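Local coordinates for SusD superfamily protein (Bacteroides fragilis, PDB 3L22) that probably binds glycans at the outer-membrane surface for nutrient uptake, and binds zinc ions in the crystal, at residues 13-18 / 103-108; 93-98 / 118-123; 185-190 / 198-203; 31-36 / 251-256. All blocks are in the same frame, centred on the assembly; numbering follows the deposited sequence. Where two conformers were deposited one is given.

Contact 1: residues 13-18 / 103-108. With ZN (zinc ion), chain C; EDO (1,2-ethanediol), chain X.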
loop_
_atom_site.group_PDB
_atom_site.type_symbol
_atom_site.label_atom_id
_atom_site.label_comp_id
_atom_site.label_asym_id
_atom_site.label_seq_id
_atom_site.Cartn_x
_atom_site.Cartn_y
_atom_site.Cartn_z
ATOM N N ASP A 13 25.700 16.387 1.974
ATOM C CA ASP A 13 25.568 15.221 2.918
ATOM C C ASP A 13 25.764 15.545 4.407
ATOM O O ASP A 13 24.986 15.058 5.240
ATOM C CB ASP A 13 26.556 14.120 2.538
ATOM C CG ASP A 13 26.319 12.822 3.313
ATOM O OD1 ASP A 13 25.140 12.419 3.440
ATOM O OD2 ASP A 13 27.299 12.199 3.787
ATOM N N ILE A 14 26.837 16.277 4.752
ATOM C CA ILE A 14 26.869 17.010 6.041
ATOM C C ILE A 14 25.794 18.096 5.881
ATOM O O ILE A 14 25.697 18.753 4.820
ATOM C CB ILE A 14 28.263 17.647 6.417
ATOM C CG1 ILE A 14 29.399 16.594 6.415
ATOM C CG2 ILE A 14 28.179 18.312 7.803
ATOM C CD1 ILE A 14 30.843 17.170 6.244
ATOM N N PHE A 15 24.965 18.272 6.899
ATOM C CA PHE A 15 23.813 19.149 6.775
ATOM C C PHE A 15 24.192 20.585 7.067
ATOM O O PHE A 15 23.824 21.138 8.095
ATOM C CB PHE A 15 22.689 18.706 7.702
ATOM C CG PHE A 15 22.013 17.400 7.323
ATOM C CD1 PHE A 15 22.283 16.708 6.134
ATOM C CD2 PHE A 15 21.065 16.879 8.172
ATOM C CE1 PHE A 15 21.626 15.539 5.839
ATOM C CE2 PHE A 15 20.406 15.722 7.873
ATOM C CZ PHE A 15 20.684 15.042 6.710
ATOM N N THR A 16 24.907 21.193 6.143
ATOM C CA THR A 16 25.357 22.564 6.295
ATOM C C THR A 16 24.348 23.555 5.733
ATOM O O THR A 16 24.527 24.723 5.897
ATOM C CB THR A 16 26.692 22.772 5.560
ATOM O OG1 THR A 16 26.504 22.415 4.196
ATOM C CG2 THR A 16 27.779 21.891 6.144
ATOM N N SER A 17 23.299 23.098 5.056
ATOM C CA SER A 17 22.300 24.021 4.489
ATOM C C SER A 17 20.976 23.333 4.342
ATOM O O SER A 17 20.930 22.101 4.313
ATOM C CB SER A 17 22.710 24.482 3.103
ATOM O OG SER A 17 22.649 23.398 2.209
ATOM N N PRO A 18 19.898 24.123 4.243
ATOM C CA PRO A 18 18.573 23.532 4.059
ATOM C C PRO A 18 18.479 22.701 2.782
ATOM O O PRO A 18 17.847 21.656 2.802
ATOM C CB PRO A 18 17.649 24.756 3.943
ATOM C CG PRO A 18 18.357 25.857 4.638
ATOM C CD PRO A 18 19.831 25.589 4.465
ATOM N N GLU A 103 19.324 16.134 13.967
ATOM C CA GLU A 103 19.399 16.581 15.357
ATOM C C GLU A 103 20.580 17.526 15.586
ATOM O O GLU A 103 20.518 18.451 16.424
ATOM C CB GLU A 103 19.454 15.359 16.294
ATOM C CG GLU A 103 19.427 15.741 17.758
ATOM C CD GLU A 103 19.334 14.570 18.681
ATOM O OE1 GLU A 103 18.251 14.178 19.068
ATOM O OE2 GLU A 103 20.368 14.090 19.133
ATOM N N GLY A 104 21.649 17.320 14.815
ATOM C CA GLY A 104 22.815 18.201 14.848
ATOM C C GLY A 104 22.758 19.376 13.895
ATOM O O GLY A 104 23.755 20.091 13.758
ATOM N N ALA A 105 21.608 19.614 13.273
ATOM C CA ALA A 105 21.460 20.681 12.290
ATOM C C ALA A 105 20.211 21.501 12.549
ATOM O O ALA A 105 19.602 22.026 11.627
ATOM C CB ALA A 105 21.437 20.089 10.845
ATOM N N ARG A 106 19.856 21.657 13.822
ATOM C CA ARG A 106 18.612 22.318 14.209
ATOM C C ARG A 106 18.503 23.736 13.701
ATOM O O ARG A 106 17.448 24.117 13.203
ATOM C CB ARG A 106 18.459 22.268 15.751
ATOM C CG ARG A 106 17.091 22.589 16.271
ATOM C CD ARG A 106 17.010 22.356 17.769
ATOM N NE ARG A 106 16.738 20.967 18.124
ATOM C CZ ARG A 106 15.539 20.393 18.070
ATOM N NH1 ARG A 106 14.468 21.085 17.672
ATOM N NH2 ARG A 106 15.408 19.127 18.436
ATOM N N GLU A 107 19.587 24.519 13.780
ATOM C CA GLU A 107 19.565 25.898 13.284
ATOM C C GLU A 107 19.523 26.016 11.816
ATOM O O GLU A 107 18.851 26.911 11.301
ATOM C CB GLU A 107 20.809 26.673 13.679
ATOM C CG GLU A 107 20.875 26.896 15.103
ATOM C CD GLU A 107 21.931 27.888 15.499
ATOM O OE1 GLU A 107 22.733 28.377 14.681
ATOM O OE2 GLU A 107 21.909 28.205 16.682
ATOM N N VAL A 108 20.288 25.174 11.125
ATOM C CA VAL A 108 20.219 25.138 9.661
ATOM C C VAL A 108 18.787 24.843 9.201
ATOM O O VAL A 108 18.288 25.512 8.309
ATOM C CB VAL A 108 21.255 24.133 9.061
ATOM C CG1 VAL A 108 21.006 23.894 7.589
ATOM C CG2 VAL A 108 22.657 24.693 9.265
HETATM ZN ZN ZN C . 23.714 29.334 16.990
HETATM C C1 EDO X . 22.474 25.767 18.788
HETATM O O1 EDO X . 21.180 26.327 18.479
HETATM C C2 EDO X . 22.895 24.695 17.784
HETATM O O2 EDO X . 24.127 25.021 17.128
#
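V108 drives its branch CG1 into the backbone of S17 and P18, where the loop 13-18 passes into helix 18-33. That methyl lies anti to the backbone N (chi1 169°) and stops 3.3 Å from S17 C, and it is also 3.4 Å from S17 CA, tighter than usual for two carbons. Against the ring of P18 the approach is looser, CD to V108 CG1 being 3.7 Å, with the two side chains crossing at about a right angle. The other half of the contact is lighter: A105 CB, on the residue at the N-cap position of helix 106-109, sits 3.7 Å from F15 CB and lies near the plane of the F15 ring, at its edge. F15 is the centre of an inverse gamma turn, closed by a weak bond from T16 N to I14 O, and its side chain continues onto I21 and T24 of helix 18-33. S17 turns away from V108, and its OG caps R20 N. Solvent lies on the far side, where exposed E107 reaches outward and binds a zinc ion through OE2 at 2.1 Å; O1 of an ethanediol, probably from the crystallisation liquor, donates to the same OE2 at 2.7 Å. Cohesion between the segments is thus apolar, methyl against backbone and ring, while the metal chemistry is kept on the outer surface.

Contact 2: residues 93-98 / 118-123. With ZN (zinc ion), chain B.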
loop_
_atom_site.group_PDB
_atom_site.type_symbol
_atom_site.label_atom_id
_atom_site.label_comp_id
_atom_site.label_asym_id
_atom_site.label_seq_id
_atom_site.Cartn_x
_atom_site.Cartn_y
_atom_site.Cartn_z
ATOM N N ASN A 93 17.023 2.485 7.551
ATOM C CA ASN A 93 18.302 2.951 8.081
ATOM C C ASN A 93 18.628 4.365 7.591
ATOM O O ASN A 93 19.183 5.153 8.340
ATOM C CB ASN A 93 19.466 1.995 7.767
ATOM C CG ASN A 93 20.743 2.365 8.545
ATOM O OD1 ASN A 93 20.742 2.429 9.789
ATOM N ND2 ASN A 93 21.831 2.645 7.814
ATOM N N LYS A 94 18.264 4.675 6.343
ATOM C CA LYS A 94 18.367 6.045 5.836
ATOM C C LYS A 94 17.558 7.031 6.656
ATOM O O LYS A 94 18.052 8.124 6.943
ATOM C CB LYS A 94 17.968 6.137 4.361
ATOM C CG LYS A 94 19.046 5.576 3.434
ATOM C CD LYS A 94 18.582 5.506 1.955
ATOM C CE LYS A 94 19.713 5.045 1.050
ATOM N NZ LYS A 94 20.608 6.235 0.869
ATOM N N VAL A 95 16.346 6.653 7.059
ATOM C CA VAL A 95 15.550 7.525 7.941
ATOM C C VAL A 95 16.226 7.665 9.325
ATOM O O VAL A 95 16.384 8.753 9.826
ATOM C CB VAL A 95 14.088 7.037 8.114
ATOM C CG1 VAL A 95 13.386 7.805 9.303
ATOM C CG2 VAL A 95 13.299 7.160 6.794
ATOM N N ASN A 96 16.673 6.561 9.904
ATOM C CA ASN A 96 17.309 6.579 11.232
ATOM C C ASN A 96 18.531 7.534 11.208
ATOM O O ASN A 96 18.703 8.361 12.115
ATOM C CB ASN A 96 17.769 5.175 11.642
ATOM C CG ASN A 96 16.607 4.169 11.772
ATOM O OD1 ASN A 96 15.462 4.566 11.787
ATOM N ND2 ASN A 96 16.918 2.861 11.842
ATOM N N THR A 97 19.334 7.421 10.150
ATOM C CA THR A 97 20.510 8.270 9.942
ATOM C C THR A 97 20.159 9.720 9.682
ATOM O O THR A 97 20.742 10.601 10.296
ATOM C CB THR A 97 21.371 7.722 8.814
ATOM O OG1 THR A 97 21.578 6.343 9.102
ATOM C CG2 THR A 97 22.734 8.474 8.723
ATOM N N PHE A 98 19.186 9.957 8.816
ATOM C CA PHE A 98 18.675 11.299 8.589
ATOM C C PHE A 98 18.257 11.950 9.905
ATOM O O PHE A 98 18.674 13.073 10.166
ATOM C CB PHE A 98 17.489 11.283 7.624
ATOM C CG PHE A 98 16.825 12.628 7.419
ATOM C CD1 PHE A 98 17.320 13.524 6.492
ATOM C CD2 PHE A 98 15.659 12.953 8.087
ATOM C CE1 PHE A 98 16.710 14.749 6.279
ATOM C CE2 PHE A 98 15.023 14.169 7.875
ATOM C CZ PHE A 98 15.549 15.072 6.975
ATOM N N GLN A 118 8.953 14.920 10.910
ATOM C CA GLN A 118 7.673 14.212 10.834
ATOM C C GLN A 118 7.517 13.527 9.455
ATOM O O GLN A 118 6.969 12.429 9.343
ATOM C CB GLN A 118 6.543 15.201 11.159
ATOM C CG GLN A 118 6.554 15.614 12.640
ATOM C CD GLN A 118 5.549 16.704 12.974
ATOM O OE1 GLN A 118 4.657 16.987 12.177
ATOM N NE2 GLN A 118 5.724 17.363 14.136
ATOM N N GLU A 119 8.067 14.143 8.417
ATOM C CA GLU A 119 8.086 13.506 7.093
ATOM C C GLU A 119 8.947 12.258 7.077
ATOM O O GLU A 119 8.535 11.222 6.541
ATOM C CB GLU A 119 8.573 14.454 5.983
ATOM C CG GLU A 119 7.481 15.436 5.584
ATOM C CD GLU A 119 7.828 16.220 4.305
ATOM O OE1 GLU A 119 8.619 15.735 3.429
ATOM O OE2 GLU A 119 7.293 17.338 4.203
ATOM N N ALA A 120 10.124 12.353 7.680
ATOM C CA ALA A 120 11.041 11.219 7.711
ATOM C C ALA A 120 10.421 10.054 8.518
ATOM O O ALA A 120 10.506 8.900 8.120
ATOM C CB ALA A 120 12.382 11.646 8.286
ATOM N N LYS A 121 9.795 10.370 9.650
ATOM C CA LYS A 121 9.097 9.361 10.439
ATOM C C LYS A 121 7.959 8.668 9.677
ATOM O O LYS A 121 7.764 7.461 9.806
ATOM C CB LYS A 121 8.616 9.949 11.771
ATOM C CG LYS A 121 9.767 10.219 12.764
ATOM C CD LYS A 121 9.182 10.627 14.124
ATOM C CE LYS A 121 10.289 10.966 15.091
ATOM N NZ LYS A 121 9.718 11.354 16.411
ATOM N N PHE A 122 7.234 9.423 8.855
ATOM C CA PHE A 122 6.197 8.860 7.999
ATOM C C PHE A 122 6.787 7.787 7.050
ATOM O O PHE A 122 6.223 6.717 6.928
ATOM C CB PHE A 122 5.498 9.942 7.179
ATOM C CG PHE A 122 4.574 9.397 6.152
ATOM C CD1 PHE A 122 3.253 9.064 6.498
ATOM C CD2 PHE A 122 5.017 9.129 4.856
ATOM C CE1 PHE A 122 2.392 8.533 5.571
ATOM C CE2 PHE A 122 4.153 8.577 3.924
ATOM C CZ PHE A 122 2.823 8.271 4.307
ATOM N N VAL A 123 7.914 8.092 6.404
ATOM C CA VAL A 123 8.577 7.150 5.511
ATOM C C VAL A 123 8.991 5.865 6.270
ATOM O O VAL A 123 8.716 4.771 5.796
ATOM C CB VAL A 123 9.749 7.800 4.784
ATOM C CG1 VAL A 123 10.526 6.794 3.955
ATOM C CG2 VAL A 123 9.234 8.943 3.887
HETATM ZN ZN ZN B . 7.891 18.295 2.470
HETATM O O HOH W 1 6.253 19.318 2.208
HETATM O O HOH W 2 9.552 19.718 3.014
#
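Helices 93-98 and 118-123 run nearly antiparallel, at 159° with their axes 9.3 Å apart, and bring V95 and A120 closest, their CA atoms 5.8 Å from each other. They belong to the longer helices 79-103 and 113-131, an antiparallel pair joined through the short helix 106-109, part of the TPR-like helical region of this SusD-family protein. V95 does most of the packing. Both of its methyls lie against the backbone oxygen of A120, with CG1 the nearer at 3.3 Å, and CG2 also meets V123 CG1 at 4.0 Å where the two valines cross obliquely. One turn on, F98 has CG anti to the backbone N (chi1 175°), and its ring comes up to the small A120 side chain, CD2 lying 3.5 Å from A120 CB. The interface is therefore thin: V95 and F98 pack on A120, and V123 extends the patch by meeting V95, while L28 of helix 18-33 covers A120 from a third helix. N96 OD1 accepts from R124 NH1, further along the partner helix, and its ND2 gives to the backbone oxygens of R151 and T153. E119 points its carboxylate off the pair: OE1 bonds to Y29 OH, while OE2 goes to a zinc ion that H197 also binds. Two waters complete the atoms around that metal, which lies 2.1 Å from E119 OE2.

Contact 3: residues 185-190 / 198-203. With ZN (zinc ion), chain E.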
loop_
_atom_site.group_PDB
_atom_site.type_symbol
_atom_site.label_atom_id
_atom_site.label_comp_id
_atom_site.label_asym_id
_atom_site.label_seq_id
_atom_site.Cartn_x
_atom_site.Cartn_y
_atom_site.Cartn_z
ATOM N N LEU A 185 3.367 18.751 9.586
ATOM C CA LEU A 185 3.254 18.313 8.215
ATOM C C LEU A 185 2.401 19.264 7.378
ATOM O O LEU A 185 1.489 19.900 7.866
ATOM C CB LEU A 185 2.729 16.890 8.104
ATOM C CG LEU A 185 3.636 15.787 8.640
ATOM C CD1 LEU A 185 2.816 14.463 8.585
ATOM C CD2 LEU A 185 5.008 15.672 7.887
ATOM N N ASP A 186 2.719 19.318 6.091
ATOM C CA ASP A 186 1.984 20.142 5.103
ATOM C C ASP A 186 0.542 19.633 4.894
ATOM O O ASP A 186 0.209 18.508 5.285
ATOM C CB ASP A 186 2.750 20.070 3.777
ATOM C CG ASP A 186 2.243 21.044 2.736
ATOM O OD1 ASP A 186 2.006 22.201 3.132
ATOM O OD2 ASP A 186 2.076 20.625 1.545
ATOM N N THR A 187 -0.307 20.479 4.318
ATOM C CA THR A 187 -1.704 20.184 4.078
ATOM C C THR A 187 -2.201 20.505 2.671
ATOM O O THR A 187 -3.390 20.637 2.491
ATOM C CB THR A 187 -2.599 20.965 5.074
ATOM O OG1 THR A 187 -2.378 22.351 4.863
ATOM C CG2 THR A 187 -2.257 20.630 6.558
ATOM N N GLU A 188 -1.321 20.620 1.683
ATOM C CA GLU A 188 -1.705 21.082 0.353
ATOM C C GLU A 188 -2.436 19.954 -0.405
ATOM O O GLU A 188 -2.105 18.814 -0.242
ATOM C CB GLU A 188 -0.472 21.493 -0.455
ATOM C CG GLU A 188 0.224 22.720 0.068
ATOM C CD GLU A 188 1.538 22.974 -0.630
ATOM O OE1 GLU A 188 1.711 22.626 -1.819
ATOM O OE2 GLU A 188 2.404 23.589 0.001
ATOM N N VAL A 189 -3.433 20.316 -1.190
ATOM C CA VAL A 189 -4.230 19.429 -2.004
ATOM C C VAL A 189 -3.931 19.815 -3.441
ATOM O O VAL A 189 -3.804 20.977 -3.730
ATOM C CB VAL A 189 -5.741 19.630 -1.754
ATOM C CG1 VAL A 189 -6.597 18.882 -2.829
ATOM C CG2 VAL A 189 -6.117 19.174 -0.323
ATOM N N ASN A 190 -3.799 18.833 -4.333
ATOM C CA ASN A 190 -3.602 19.078 -5.766
ATOM C C ASN A 190 -2.364 19.940 -6.133
ATOM O O ASN A 190 -2.439 20.823 -6.996
ATOM C CB ASN A 190 -4.872 19.722 -6.341
ATOM C CG ASN A 190 -4.989 19.546 -7.856
ATOM O OD1 ASN A 190 -4.497 18.574 -8.401
ATOM N ND2 ASN A 190 -5.602 20.512 -8.526
ATOM N N ALA A 198 4.741 13.604 2.330
ATOM C CA ALA A 198 3.742 13.280 3.330
ATOM C C ALA A 198 3.066 14.518 3.909
ATOM O O ALA A 198 3.729 15.418 4.441
ATOM C CB ALA A 198 4.361 12.447 4.491
ATOM N N THR A 199 1.750 14.555 3.770
ATOM C CA THR A 199 0.897 15.548 4.389
ATOM C C THR A 199 0.273 14.980 5.659
ATOM O O THR A 199 0.382 13.780 5.933
ATOM C CB THR A 199 -0.232 15.932 3.438
ATOM O OG1 THR A 199 -0.913 14.738 2.986
ATOM C CG2 THR A 199 0.314 16.764 2.252
ATOM N N GLN A 200 -0.405 15.834 6.416
ATOM C CA GLN A 200 -1.207 15.371 7.525
ATOM C C GLN A 200 -2.217 14.336 7.047
ATOM O O GLN A 200 -2.381 13.286 7.691
ATOM C CB GLN A 200 -1.904 16.546 8.219
ATOM C CG GLN A 200 -0.882 17.477 8.876
ATOM C CD GLN A 200 -1.510 18.540 9.733
ATOM O OE1 GLN A 200 -2.580 18.310 10.321
ATOM N NE2 GLN A 200 -0.877 19.726 9.788
ATOM N N ALA A 201 -2.861 14.584 5.901
ATOM C CA ALA A 201 -3.788 13.582 5.302
ATOM C C ALA A 201 -3.140 12.228 5.038
ATOM O O ALA A 201 -3.745 11.195 5.310
ATOM C CB ALA A 201 -4.398 14.124 3.999
ATOM N N ALA A 202 -1.926 12.216 4.505
ATOM C CA ALA A 202 -1.215 10.960 4.279
ATOM C C ALA A 202 -0.932 10.187 5.593
ATOM O O ALA A 202 -1.105 8.967 5.672
ATOM C CB ALA A 202 0.104 11.236 3.540
ATOM N N ALA A 203 -0.455 10.910 6.596
ATOM C CA ALA A 203 -0.168 10.338 7.890
ATOM C C ALA A 203 -1.452 9.740 8.507
ATOM O O ALA A 203 -1.432 8.654 9.081
ATOM C CB ALA A 203 0.439 11.396 8.804
HETATM ZN ZN ZN E . 2.281 23.876 2.057
HETATM O O HOH W 3 4.799 17.776 5.038
HETATM O O HOH W 4 -3.046 17.252 5.042
#
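L185 and D186 present their carbonyl oxygens to Q200, the first residue of helix 200-213, and the two oxygens are served differently. D186 O takes the backbone N of Q200 at 3.0 Å, the donor arriving almost straight on the carbonyl with a C=O...N angle of 175°. L185 O takes the side-chain amide, Q200 NE2 at 3.1 Å, which comes in tilted from the carbonyl plane although the oxygen lies close to the plane of the amide itself. T187 CG2 runs alongside that amide. The next amides of the first helical turn also find acceptors: T199, at the N-cap, holds OG1 between its backbone N and carbonyl carbon (chi1 53°), and OG1 accepts A202 N at 3.1 Å; A201 N gives to a water at 2.8 Å, and A203 N bonds to T199 O. A second water bridges the two segments, accepting from D186 N at 2.8 Å and donating to A198 O at 2.7 Å. Apolar packing backs these bonds, with L185 CD1 against A203 CB and CD2 near A198 O. D186 OD1 and E188 OE2 bind a zinc ion, at 2.0 Å and 2.1 Å, while the other oxygen of E188, OE1, bonds to T191 OG1. The metal, which has one further ligand atom from outside the segments, probably offsets the charge of the two carboxylates and pins D186 and E188 together, while the hydrogen bonds join the loop to the helix start.

Contact 4: residues 31-36 / 251-256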
loop_
_atom_site.group_PDB
_atom_site.type_symbol
_atom_site.label_atom_id
_atom_site.label_comp_id
_atom_site.label_asym_id
_atom_site.label_seq_id
_atom_site.Cartn_x
_atom_site.Cartn_y
_atom_site.Cartn_z
ATOM N N ALA A 31 14.033 6.192 -1.674
ATOM C CA ALA A 31 14.441 4.884 -1.139
ATOM C C ALA A 31 13.274 3.925 -0.968
ATOM O O ALA A 31 13.462 2.717 -1.041
ATOM C CB ALA A 31 15.195 5.040 0.182
ATOM N N ILE A 32 12.066 4.433 -0.711
ATOM C CA ILE A 32 10.916 3.537 -0.608
ATOM C C ILE A 32 10.270 3.221 -1.962
ATOM O O ILE A 32 9.396 2.348 -2.018
ATOM C CB ILE A 32 9.781 3.998 0.343
ATOM C CG1 ILE A 32 9.243 5.356 -0.015
ATOM C CG2 ILE A 32 10.190 3.846 1.787
ATOM C CD1 ILE A 32 7.919 5.602 0.649
ATOM N N LYS A 33 10.713 3.915 -3.019
ATOM C CA LYS A 33 10.174 3.752 -4.376
ATOM C C LYS A 33 10.998 2.722 -5.176
ATOM O O LYS A 33 10.536 1.581 -5.399
ATOM C CB LYS A 33 10.122 5.128 -5.036
ATOM C CG LYS A 33 9.540 5.208 -6.446
ATOM C CD LYS A 33 9.687 6.637 -7.050
ATOM C CE LYS A 33 11.100 7.084 -7.463
ATOM N NZ LYS A 33 11.613 6.412 -8.731
ATOM N N ASN A 34 12.222 3.097 -5.598
ATOM C CA ASN A 34 13.132 2.162 -6.299
ATOM C C ASN A 34 14.519 2.722 -6.373
ATOM O O ASN A 34 14.714 3.915 -6.187
ATOM C CB ASN A 34 12.668 1.787 -7.730
ATOM C CG ASN A 34 12.559 2.971 -8.644
ATOM O OD1 ASN A 34 11.504 3.606 -8.701
ATOM N ND2 ASN A 34 13.623 3.248 -9.408
ATOM N N THR A 35 15.486 1.858 -6.647
ATOM C CA THR A 35 16.807 2.342 -7.020
ATOM C C THR A 35 16.977 2.169 -8.527
ATOM O O THR A 35 16.025 1.818 -9.264
ATOM C CB THR A 35 17.872 1.594 -6.287
ATOM O OG1 THR A 35 17.901 0.239 -6.792
ATOM C CG2 THR A 35 17.590 1.700 -4.760
ATOM N N GLY A 36 18.190 2.437 -8.993
ATOM C CA GLY A 36 18.555 2.187 -10.375
ATOM C C GLY A 36 18.456 0.741 -10.816
ATOM O O GLY A 36 18.296 0.488 -12.028
ATOM N N PHE A 251 -1.445 10.770 -1.530
ATOM C CA PHE A 251 -0.003 10.488 -1.514
ATOM C C PHE A 251 0.344 9.471 -2.606
ATOM O O PHE A 251 -0.323 8.422 -2.708
ATOM C CB PHE A 251 0.438 9.969 -0.124
ATOM C CG PHE A 251 1.907 9.669 -0.030
ATOM C CD1 PHE A 251 2.839 10.698 -0.089
ATOM C CD2 PHE A 251 2.372 8.352 0.101
ATOM C CE1 PHE A 251 4.212 10.426 -0.072
ATOM C CE2 PHE A 251 3.743 8.069 0.154
ATOM C CZ PHE A 251 4.658 9.095 0.060
ATOM N N SER A 252 1.385 9.783 -3.382
ATOM C CA SER A 252 1.876 8.955 -4.482
ATOM C C SER A 252 3.373 9.026 -4.570
ATOM O O SER A 252 4.014 9.950 -4.024
ATOM C CB SER A 252 1.337 9.440 -5.843
ATOM O OG SER A 252 -0.067 9.481 -5.880
ATOM N N LEU A 253 3.936 8.042 -5.260
ATOM C CA LEU A 253 5.383 7.992 -5.538
ATOM C C LEU A 253 5.572 8.434 -6.994
ATOM O O LEU A 253 5.088 7.737 -7.923
ATOM C CB LEU A 253 5.946 6.588 -5.330
ATOM C CG LEU A 253 5.477 5.854 -4.071
ATOM C CD1 LEU A 253 6.125 4.423 -4.011
ATOM C CD2 LEU A 253 5.833 6.676 -2.874
ATOM N N PRO A 254 6.208 9.596 -7.196
ATOM C CA PRO A 254 6.341 10.146 -8.547
ATOM C C PRO A 254 7.503 9.517 -9.268
ATOM O O PRO A 254 8.422 8.998 -8.613
ATOM C CB PRO A 254 6.625 11.627 -8.279
ATOM C CG PRO A 254 7.416 11.589 -6.983
ATOM C CD PRO A 254 6.819 10.484 -6.181
HETATM N N MSE A 255 7.489 9.583 -10.586
HETATM C CA MSE A 255 8.570 9.068 -11.424
HETATM C C MSE A 255 9.077 10.195 -12.311
HETATM O O MSE A 255 8.304 11.095 -12.691
HETATM C CB MSE A 255 8.006 8.007 -12.341
HETATM C CG MSE A 255 7.472 6.779 -11.684
HETATM SE SE MSE A 255 8.941 5.746 -10.945
HETATM C CE MSE A 255 7.880 4.457 -9.887
ATOM N N ALA A 256 10.340 10.092 -12.696
ATOM C CA ALA A 256 10.992 10.980 -13.612
ATOM C C ALA A 256 11.871 10.128 -14.517
ATOM O O ALA A 256 12.302 9.027 -14.135
ATOM C CB ALA A 256 11.837 12.044 -12.860
#
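K33 and L253 slide past each other in opposite directions, the lysine chain coming from helix 18-33 while the leucine rises from strand 249-253. K33 CG is anti to the backbone N (chi1 -178°), which carries it to within 4.0 Å of L253 CB. The chain stays extended as far as CD, which comes to 3.1 Å from P254 O; bends at chi3 and chi4 then turn CE and NZ towards M255 and N34. The bent end passes selenomethionine M255 at a slant, NZ lying 3.5 Å from M255 SE, and the M255 methyl CE tucks in 3.9 Å from K33 CG. NZ gives a hydrogen bond of 2.8 Å to N34 OD1, approaching from above the plane of that carbonyl, and a weak one to N259 OD1. The same N34 oxygen faces M255 CE, whereas its ND2 is bound to T35 O at 2.8 Å, nearly linear, and to N259 O. The buried amine is thus satisfied by N34 OD1 with weak help from N259, M255 SE merely packing beside it, and its aliphatic arm lies against leucine. I32 CD1 adds a methyl contact of 4.2 Å to L253 CD2. This is plain packing between distant parts of the chain, joining the first helix of the TPR-like SusD region to a two-stranded sheet. Around it, I32 packs on A91 of helix 79-103, while L253 and M255 touch I324 and V322 of the antiparallel partner strand 322-326, so the strand pair is seated against helix 18-33.

How the contacts relate
Contact 1 is a surface contact, and the other three are buried. Helix 18-33 joins contacts 1 and 4, starting at P18 and carrying I32. Helix 79-103 and helix 113-131 give contact 2; it meets contact 1 where F15 CZ packs on F98 CD1 at 3.7 Å. F122, whose side chain leaves helix 113-131 away from helix 79-103, packs on A198 and A202 of contact 3 and edge-to-face on F251 of contact 4. E119 meets L185 of contact 3, and V123 meets I32. The chemistry shifts with place: contacts 1 and 2 are apolar across their segments, contact 3 relies on hydrogen bonds and water, and contact 4 wraps a lysine. Zinc is bound at the margins of contacts 1, 2 and 3.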